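Local coordinates for serine-rich secreted cell wall anchored (LPXTG-motif ) protein (PDB 5NXK) that probably mediates adhesion of the bacterium in the host gut through a right-handed parallel beta-solenoid resembling pectate lyase, at residues Ile169-Asn174 / Val203-Asn208; Phe233-Asn238 / Ile265-Gly270; Thr99-Asp104 / Thr123-Gly128. All blocks are in the same frame, centred on the assembly; numbering follows the deposited sequence.

Contact 1: residues Ile169-Asn174 / Val203-Asn208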
loop_
_atom_site.group_PDB
_atom_site.type_symbol
_atom_site.label_atom_id
_atom_site.label_comp_id
_atom_site.label_asym_id
_atom_site.label_seq_id
_atom_site.Cartn_x
_atom_site.Cartn_y
_atom_site.Cartn_z
ATOM N N ILE A 169 3.926 1.268 5.347
ATOM C CA ILE A 169 2.476 1.445 5.277
ATOM C C ILE A 169 1.997 1.658 6.711
ATOM O O ILE A 169 2.172 0.794 7.576
ATOM C CB ILE A 169 1.777 0.243 4.630
ATOM C CG1 ILE A 169 2.251 0.059 3.186
ATOM C CG2 ILE A 169 0.266 0.414 4.638
ATOM C CD1 ILE A 169 1.699 -1.192 2.560
ATOM N N ASN A 170 1.425 2.826 6.970
ATOM C CA ASN A 170 1.024 3.172 8.327
ATOM C C ASN A 170 -0.489 3.282 8.396
ATOM O O ASN A 170 -1.075 4.107 7.714
ATOM C CB ASN A 170 1.644 4.507 8.759
ATOM C CG ASN A 170 3.158 4.506 8.693
ATOM O OD1 ASN A 170 3.817 3.621 9.240
ATOM N ND2 ASN A 170 3.722 5.506 8.005
ATOM N N ILE A 171 -1.115 2.491 9.250
ATOM C CA ILE A 171 -2.536 2.645 9.526
ATOM C C ILE A 171 -2.632 3.627 10.677
ATOM O O ILE A 171 -2.149 3.367 11.777
ATOM C CB ILE A 171 -3.238 1.309 9.878
ATOM C CG1 ILE A 171 -3.417 0.424 8.636
ATOM C CG2 ILE A 171 -4.631 1.561 10.430
ATOM C CD1 ILE A 171 -2.150 -0.056 7.977
ATOM N N ALA A 172 -3.226 4.784 10.416
ATOM C CA ALA A 172 -3.193 5.865 11.391
ATOM C C ALA A 172 -3.948 5.508 12.651
ATOM O O ALA A 172 -4.840 4.661 12.621
ATOM C CB ALA A 172 -3.779 7.130 10.788
ATOM N N GLU A 173 -3.600 6.150 13.761
ATOM C CA GLU A 173 -4.396 6.007 14.970
ATOM C C GLU A 173 -5.865 6.306 14.680
ATOM O O GLU A 173 -6.179 7.177 13.872
ATOM C CB GLU A 173 -3.864 6.877 16.106
ATOM C CG GLU A 173 -3.899 8.360 15.900
ATOM C CD GLU A 173 -3.573 9.100 17.191
ATOM O OE1 GLU A 173 -3.704 8.487 18.275
ATOM O OE2 GLU A 173 -3.165 10.279 17.120
ATOM N N ASN A 174 -6.740 5.513 15.294
ATOM C CA ASN A 174 -8.195 5.601 15.152
ATOM C C ASN A 174 -8.725 5.224 13.780
ATOM O O ASN A 174 -9.925 5.261 13.561
ATOM C CB ASN A 174 -8.676 7.015 15.494
ATOM C CG ASN A 174 -8.276 7.420 16.884
ATOM O OD1 ASN A 174 -8.406 6.641 17.817
ATOM N ND2 ASN A 174 -7.726 8.617 17.024
ATOM N N VAL A 203 5.286 -1.967 8.491
ATOM C CA VAL A 203 3.842 -1.752 8.599
ATOM C C VAL A 203 3.510 -1.404 10.036
ATOM O O VAL A 203 3.939 -2.111 10.951
ATOM C CB VAL A 203 3.040 -2.984 8.175
ATOM C CG1 VAL A 203 1.522 -2.754 8.389
ATOM C CG2 VAL A 203 3.349 -3.325 6.716
ATOM N N THR A 204 2.795 -0.304 10.254
ATOM C CA THR A 204 2.370 0.025 11.619
ATOM C C THR A 204 0.855 0.102 11.685
ATOM O O THR A 204 0.206 0.455 10.702
ATOM C CB THR A 204 2.933 1.369 12.127
ATOM O OG1 THR A 204 2.354 2.446 11.369
ATOM C CG2 THR A 204 4.439 1.407 11.979
ATOM N N VAL A 205 0.291 -0.279 12.820
ATOM C CA VAL A 205 -1.126 -0.076 13.068
ATOM C C VAL A 205 -1.230 0.815 14.315
ATOM O O VAL A 205 -0.777 0.430 15.396
ATOM C CB VAL A 205 -1.876 -1.411 13.269
ATOM C CG1 VAL A 205 -3.375 -1.159 13.475
ATOM C CG2 VAL A 205 -1.650 -2.340 12.074
ATOM N N GLY A 206 -1.792 2.015 14.168
ATOM C CA GLY A 206 -1.716 3.012 15.231
ATOM C C GLY A 206 -2.635 2.745 16.421
ATOM O O GLY A 206 -3.471 1.828 16.381
ATOM N N ASN A 207 -2.474 3.532 17.486
ATOM C CA ASN A 207 -3.348 3.425 18.656
ATOM C C ASN A 207 -4.812 3.406 18.292
ATOM O O ASN A 207 -5.257 4.236 17.516
ATOM C CB ASN A 207 -3.139 4.578 19.634
ATOM C CG ASN A 207 -1.868 4.463 20.410
ATOM O OD1 ASN A 207 -0.939 3.761 20.014
ATOM N ND2 ASN A 207 -1.836 5.110 21.569
ATOM N N ASN A 208 -5.556 2.465 18.870
ATOM C CA ASN A 208 -7.004 2.382 18.693
ATOM C C ASN A 208 -7.441 2.251 17.248
ATOM O O ASN A 208 -8.591 2.539 16.923
ATOM C CB ASN A 208 -7.692 3.596 19.309
ATOM C CG ASN A 208 -7.413 3.730 20.785
ATOM O OD1 ASN A 208 -6.680 4.626 21.213
ATOM N ND2 ASN A 208 -8.003 2.840 21.582
HETATM O O HOH W 1 0.546 4.001 12.354
HETATM O O HOH W 2 -6.071 7.374 20.012
#
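Strands 169-171 and 203-205 sit on successive coils of the solenoid, parallel and in register, and both run out into turns that remain stacked. Backbone bonds come first: Thr204 pairs twice with strand 169-171, its N giving to Ile169 O (3.0 Å) and its O taking Ile171 N at 2.8 Å. The latter N-H points almost straight at its acceptor (174°), although it reaches the oxygen from above the carbonyl plane. Gly206 N then bonds Ile171 O, and past the strands Asn174 N bonds Asn207 O. At Gly206 the turn of 169-174 comes so near that a CB would clash with Glu173 N.

Among polar side chains, Asn170 and Thr204 lie side by side. Thr204 turns OG1 into the crowded position between its own N and carbonyl carbon (chi1 67°), and from there the hydroxyl donates to an in-plane lone pair of Asn170 OD1 at 2.8 Å. A water donates to the same OG1 (2.6 Å) and to Ile171 O. Asn174 and Asn208 point the same way, amide planes 15° apart, with Asn174 OD1 against Asn208 CB.

On the inner face the apolar contact is looser, with Ile171 CG2 4.3 Å from Val205 CG1.

Since Thr204 OG1 fixes OD1 and Asn125 OD1 accepts from ND2, the Asn170 amide is held at both ends, which defines its flip and links three successive strands.

Contact 2: residues Phe233-Asn238 / Ile265-Gly270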
loop_
_atom_site.group_PDB
_atom_site.type_symbol
_atom_site.label_atom_id
_atom_site.label_comp_id
_atom_site.label_asym_id
_atom_site.label_seq_id
_atom_site.Cartn_x
_atom_site.Cartn_y
_atom_site.Cartn_z
ATOM N N PHE A 233 6.658 -5.101 11.923
ATOM C CA PHE A 233 5.199 -5.082 11.987
ATOM C C PHE A 233 4.854 -4.659 13.401
ATOM O O PHE A 233 5.145 -5.391 14.360
ATOM C CB PHE A 233 4.588 -6.447 11.657
ATOM C CG PHE A 233 3.070 -6.470 11.700
ATOM C CD1 PHE A 233 2.331 -5.454 11.107
ATOM C CD2 PHE A 233 2.390 -7.532 12.291
ATOM C CE1 PHE A 233 0.940 -5.476 11.122
ATOM C CE2 PHE A 233 1.000 -7.567 12.313
ATOM C CZ PHE A 233 0.270 -6.547 11.727
ATOM N N ILE A 234 4.305 -3.457 13.535
ATOM C CA ILE A 234 4.087 -2.860 14.842
ATOM C C ILE A 234 2.602 -2.611 15.051
ATOM O O ILE A 234 1.986 -1.883 14.293
ATOM C CB ILE A 234 4.847 -1.533 15.004
ATOM C CG1 ILE A 234 6.341 -1.746 14.781
ATOM C CG2 ILE A 234 4.613 -0.957 16.398
ATOM C CD1 ILE A 234 7.117 -0.456 14.699
ATOM N N VAL A 235 2.035 -3.233 16.072
ATOM C CA VAL A 235 0.640 -3.051 16.424
ATOM C C VAL A 235 0.583 -2.322 17.769
ATOM O O VAL A 235 0.986 -2.865 18.793
ATOM C CB VAL A 235 -0.083 -4.392 16.496
ATOM C CG1 VAL A 235 -1.527 -4.199 16.970
ATOM C CG2 VAL A 235 -0.010 -5.083 15.136
ATOM N N ASN A 236 0.099 -1.085 17.760
ATOM C CA ASN A 236 0.151 -0.239 18.947
ATOM C C ASN A 236 -0.990 -0.494 19.943
ATOM O O ASN A 236 -1.862 -1.339 19.704
ATOM C CB ASN A 236 0.188 1.245 18.523
ATOM C CG ASN A 236 1.548 1.651 17.977
ATOM O OD1 ASN A 236 2.446 1.953 18.750
ATOM N ND2 ASN A 236 1.706 1.663 16.656
ATOM N N GLU A 237 -0.964 0.220 21.066
ATOM C CA GLU A 237 -1.935 -0.007 22.136
ATOM C C GLU A 237 -3.374 0.055 21.665
ATOM O O GLU A 237 -3.747 0.940 20.891
ATOM C CB GLU A 237 -1.768 0.982 23.289
ATOM C CG GLU A 237 -0.449 0.881 24.015
ATOM C CD GLU A 237 -0.424 1.734 25.268
ATOM O OE1 GLU A 237 -1.352 2.557 25.448
ATOM O OE2 GLU A 237 0.536 1.592 26.060
ATOM N N ASN A 238 -4.156 -0.921 22.119
ATOM C CA ASN A 238 -5.589 -1.017 21.846
ATOM C C ASN A 238 -5.960 -1.151 20.376
ATOM O O ASN A 238 -7.130 -1.056 20.024
ATOM C CB ASN A 238 -6.320 0.182 22.457
ATOM C CG ASN A 238 -6.023 0.342 23.945
ATOM O OD1 ASN A 238 -5.975 -0.638 24.686
ATOM N ND2 ASN A 238 -5.805 1.574 24.381
ATOM N N ILE A 265 8.593 -7.765 15.308
ATOM C CA ILE A 265 7.152 -7.705 15.394
ATOM C C ILE A 265 6.783 -7.376 16.843
ATOM O O ILE A 265 7.238 -8.031 17.781
ATOM C CB ILE A 265 6.524 -9.014 14.934
ATOM C CG1 ILE A 265 6.951 -9.307 13.482
ATOM C CG2 ILE A 265 4.994 -8.977 15.090
ATOM C CD1 ILE A 265 6.448 -10.625 12.952
ATOM N N GLU A 266 5.994 -6.326 17.025
ATOM C CA GLU A 266 5.668 -5.858 18.363
ATOM C C GLU A 266 4.164 -5.707 18.477
ATOM O O GLU A 266 3.556 -4.980 17.709
ATOM C CB GLU A 266 6.370 -4.525 18.661
ATOM C CG GLU A 266 7.914 -4.603 18.620
ATOM C CD GLU A 266 8.615 -3.264 18.892
ATOM O OE1 GLU A 266 8.453 -2.324 18.081
ATOM O OE2 GLU A 266 9.336 -3.156 19.909
ATOM N N LEU A 267 3.573 -6.402 19.439
ATOM C CA LEU A 267 2.129 -6.370 19.644
ATOM C C LEU A 267 1.890 -5.755 21.019
ATOM O O LEU A 267 2.126 -6.396 22.038
ATOM C CB LEU A 267 1.524 -7.773 19.560
ATOM C CG LEU A 267 1.845 -8.596 18.296
ATOM C CD1 LEU A 267 1.049 -9.893 18.225
ATOM C CD2 LEU A 267 1.605 -7.779 17.039
ATOM N N ALA A 268 1.411 -4.520 21.051
ATOM C CA ALA A 268 1.417 -3.744 22.289
ATOM C C ALA A 268 0.315 -4.145 23.259
ATOM O O ALA A 268 -0.683 -4.749 22.868
ATOM C CB ALA A 268 1.295 -2.240 21.962
ATOM N N LYS A 269 0.497 -3.797 24.531
ATOM C CA LYS A 269 -0.540 -4.046 25.539
ATOM C C LYS A 269 -1.871 -3.425 25.088
ATOM O O LYS A 269 -1.899 -2.337 24.489
ATOM C CB LYS A 269 -0.112 -3.544 26.924
ATOM C CG LYS A 269 -0.000 -2.046 27.074
ATOM C CD LYS A 269 0.059 -1.645 28.556
ATOM C CE LYS A 269 0.504 -0.190 28.720
ATOM N NZ LYS A 269 1.975 -0.103 28.960
ATOM N N GLY A 270 -2.961 -4.147 25.344
ATOM C CA GLY A 270 -4.286 -3.715 24.956
ATOM C C GLY A 270 -4.665 -4.089 23.533
ATOM O O GLY A 270 -5.840 -4.066 23.185
HETATM O O HOH W 3 -7.923 -2.992 24.735
#
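Ile265 opens the second segment with its side chain on the buried face, crossing obliquely beside Phe233. Its CG2, anti to the backbone N, comes within 4.1 Å of Phe233 CD2, while its CA makes a C-H...O contact with Phe233 O. That ring swings anti to its own backbone N (chi1 -180°) and leans obliquely toward the C-terminal end of its strand, so that Val235 CG2 rests 3.7 Å above one face, offset toward the rim.

Glu266 carries the backbone pairing. Its N bonds Phe233 O at 2.9 Å, and its O receives Val235 N at 2.8 Å in a nearly linear bond (177°) directed along the C=O axis. On the outer face its extended side chain runs beside Ile234, placing OE1 4.0 Å from Ile234 CG1.

Leu267 returns to the interior, where its CD2 leans back across the gap to touch Val235 CG2 at 3.7 Å, the tightest apolar side-chain contact here.

Ala268 leaves the strand with its N bonded to Val235 O and its CB directed at the other turn, 3.2 Å from that same oxygen.

Lys269 lies alongside Glu237 and bends at its last torsion (chi4 -95°). Its CE comes closest to Glu237 OE2, and the salt bridge from Lys269 NZ to that oxygen is long (3.7 Å).

Gly270 closes the segment at backbone angles that call for glycine; a CB would also collide with Asn238 OD1. A water donates to both that OD1 and Gly270 O.

The pair lies in the long parallel sheet between strands 200-205 and 289-295: Ile234 bonds Val203 and Val205 through the backbone, Leu267 touches Phe295, and Val235 packs inward on Val241 of 240-244 and Val273 of 272-277.

Contact 3: residues Thr99-Asp104 / Thr123-Gly128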
loop_
_atom_site.group_PDB
_atom_site.type_symbol
_atom_site.label_atom_id
_atom_site.label_comp_id
_atom_site.label_asym_id
_atom_site.label_seq_id
_atom_site.Cartn_x
_atom_site.Cartn_y
_atom_site.Cartn_z
ATOM N N THR A 99 5.519 10.425 -0.341
ATOM C CA THR A 99 4.603 10.027 0.710
ATOM C C THR A 99 3.183 10.192 0.183
ATOM O O THR A 99 2.846 11.251 -0.328
ATOM C CB THR A 99 4.822 10.867 1.974
ATOM O OG1 THR A 99 6.165 10.651 2.445
ATOM C CG2 THR A 99 3.830 10.473 3.064
ATOM N N VAL A 100 2.383 9.127 0.268
ATOM C CA VAL A 100 0.996 9.142 -0.177
ATOM C C VAL A 100 0.099 8.867 1.029
ATOM O O VAL A 100 0.350 7.948 1.838
ATOM C CB VAL A 100 0.725 8.088 -1.282
ATOM C CG1 VAL A 100 -0.762 8.032 -1.621
ATOM C CG2 VAL A 100 1.575 8.370 -2.537
ATOM N N THR A 101 -0.941 9.671 1.168
ATOM C CA THR A 101 -1.894 9.501 2.247
ATOM C C THR A 101 -3.289 9.350 1.674
ATOM O O THR A 101 -3.747 10.203 0.914
ATOM C CB THR A 101 -1.845 10.695 3.216
ATOM O OG1 THR A 101 -0.550 10.748 3.808
ATOM C CG2 THR A 101 -2.899 10.559 4.320
ATOM N N TYR A 102 -3.946 8.246 2.012
ATOM C CA TYR A 102 -5.348 8.035 1.672
ATOM C C TYR A 102 -6.176 8.232 2.924
ATOM O O TYR A 102 -5.992 7.515 3.904
ATOM C CB TYR A 102 -5.600 6.627 1.131
ATOM C CG TYR A 102 -5.193 6.353 -0.302
ATOM C CD1 TYR A 102 -4.658 7.346 -1.117
ATOM C CD2 TYR A 102 -5.349 5.076 -0.837
ATOM C CE1 TYR A 102 -4.302 7.070 -2.444
ATOM C CE2 TYR A 102 -4.995 4.793 -2.140
ATOM C CZ TYR A 102 -4.472 5.794 -2.939
ATOM O OH TYR A 102 -4.120 5.485 -4.230
ATOM N N LYS A 103 -7.085 9.193 2.911
ATOM C CA LYS A 103 -7.954 9.394 4.057
ATOM C C LYS A 103 -9.422 9.260 3.644
ATOM O O LYS A 103 -9.872 9.942 2.722
ATOM C CB LYS A 103 -7.685 10.746 4.696
ATOM C CG LYS A 103 -8.650 11.092 5.825
ATOM C CD LYS A 103 -8.327 12.466 6.419
ATOM C CE LYS A 103 -9.250 12.818 7.595
ATOM N NZ LYS A 103 -8.719 14.002 8.351
ATOM N N ASP A 104 -10.152 8.350 4.289
ATOM C CA ASP A 104 -11.544 8.073 3.919
ATOM C C ASP A 104 -11.659 7.774 2.428
ATOM O O ASP A 104 -12.527 8.281 1.731
ATOM C CB ASP A 104 -12.450 9.243 4.318
ATOM C CG ASP A 104 -12.482 9.453 5.829
ATOM O OD1 ASP A 104 -12.516 8.445 6.565
ATOM O OD2 ASP A 104 -12.458 10.612 6.288
ATOM N N THR A 123 6.332 5.957 1.409
ATOM C CA THR A 123 5.390 5.799 2.500
ATOM C C THR A 123 3.938 5.924 2.035
ATOM O O THR A 123 3.581 6.871 1.330
ATOM C CB THR A 123 5.655 6.858 3.606
ATOM O OG1 THR A 123 7.025 6.776 4.031
ATOM C CG2 THR A 123 4.743 6.635 4.801
ATOM N N LEU A 124 3.103 4.981 2.463
ATOM C CA LEU A 124 1.660 5.068 2.276
ATOM C C LEU A 124 0.976 5.146 3.628
ATOM O O LEU A 124 1.063 4.219 4.440
ATOM C CB LEU A 124 1.133 3.866 1.493
ATOM C CG LEU A 124 -0.393 3.750 1.361
ATOM C CD1 LEU A 124 -0.945 4.911 0.518
ATOM C CD2 LEU A 124 -0.776 2.414 0.737
ATOM N N ASN A 125 0.282 6.251 3.874
ATOM C CA ASN A 125 -0.482 6.383 5.106
ATOM C C ASN A 125 -1.955 6.122 4.808
ATOM O O ASN A 125 -2.490 6.607 3.808
ATOM C CB ASN A 125 -0.289 7.769 5.728
ATOM C CG ASN A 125 1.147 8.031 6.112
ATOM O OD1 ASN A 125 1.758 7.243 6.830
ATOM N ND2 ASN A 125 1.704 9.134 5.625
ATOM N N LEU A 126 -2.598 5.330 5.661
ATOM C CA LEU A 126 -3.989 4.971 5.480
ATOM C C LEU A 126 -4.755 5.499 6.682
ATOM O O LEU A 126 -4.514 5.078 7.817
ATOM C CB LEU A 126 -4.158 3.452 5.324
ATOM C CG LEU A 126 -3.390 2.841 4.147
ATOM C CD1 LEU A 126 -3.563 1.326 4.115
ATOM C CD2 LEU A 126 -3.835 3.478 2.818
ATOM N N VAL A 127 -5.687 6.420 6.434
ATOM C CA VAL A 127 -6.274 7.218 7.513
ATOM C C VAL A 127 -7.807 7.142 7.475
ATOM O O VAL A 127 -8.405 6.963 6.407
ATOM C CB VAL A 127 -5.814 8.709 7.419
ATOM C CG1 VAL A 127 -6.282 9.508 8.635
ATOM C CG2 VAL A 127 -4.294 8.809 7.290
ATOM N N GLY A 128 -8.433 7.278 8.641
ATOM C CA GLY A 128 -9.883 7.225 8.762
ATOM C C GLY A 128 -10.454 5.894 8.310
ATOM O O GLY A 128 -9.849 4.836 8.524
HETATM O O HOH W 4 8.102 8.792 2.524
#
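Strands 99-102 and 123-127 run parallel 4.6 Å apart, inclined by 15°, and their backbone bonds alternate from Val100 N to Thr123 O (2.8 Å), through Val100 O, Tyr102 N and Tyr102 O, to Asp104 N, which reaches Val127 O at 3.1 Å from above the carbonyl plane.

On the outer face Thr99 and Thr123 stand side by side with both hydroxyls anti to their carbonyl carbons, and one water joins the two OG1 atoms. Next along, Asn125 crosses Thr101 obliquely and gives a weak but fairly straight bond (164°) from ND2 to Thr101 OG1 at 3.3 Å; its OD1 accepts from Asn170 on the following strand. Methyls fill in beside it, Thr101 CG2 meeting Val127 CG2 at 3.7 Å, and Val127 CB also backs onto Lys103 CB, whose extended chain leads its amine away.

On the inner face Leu124 CD1 reaches across to Val100 CG1 (3.8 Å), and Leu126 CD2 packs on Tyr102 CB. At the corner a CB on Gly128 would clash with Asp104 OD1, an oxygen already taken by Asn129 N.

The two strands are central members of the long solenoid sheet. Strand 71-77 flanks Thr99 and Thr101 by backbone bonds, 168-171 adjoins the other edge, and Val100 and Tyr102 pack across the interior on Val90 of strand 90-92.

All three contacts join successive coils in the same parallel sheet, whose inward face is aliphatic and aromatic and whose outward face is polar and partly exposed. Contact 3 lies nearest the chain's centre and contact 2 farthest; contacts 2 and 3 do not touch, their nearest atoms about 11 Å apart, and contact 1 bridges them. Val203 and Val205 pair with Ile234 on one side, and Asn170 pairs with Leu126 on the other. Outer-face chemistry changes along the sheet: threonine and asparagine bonds in contacts 3 and 1 give way to an isoleucine-glutamate pair in contact 2. The turns set asparagine beside asparagine (contact 1), Asn238 against Gly270 (contact 2) or bend at an aspartate-glycine corner (contact 3).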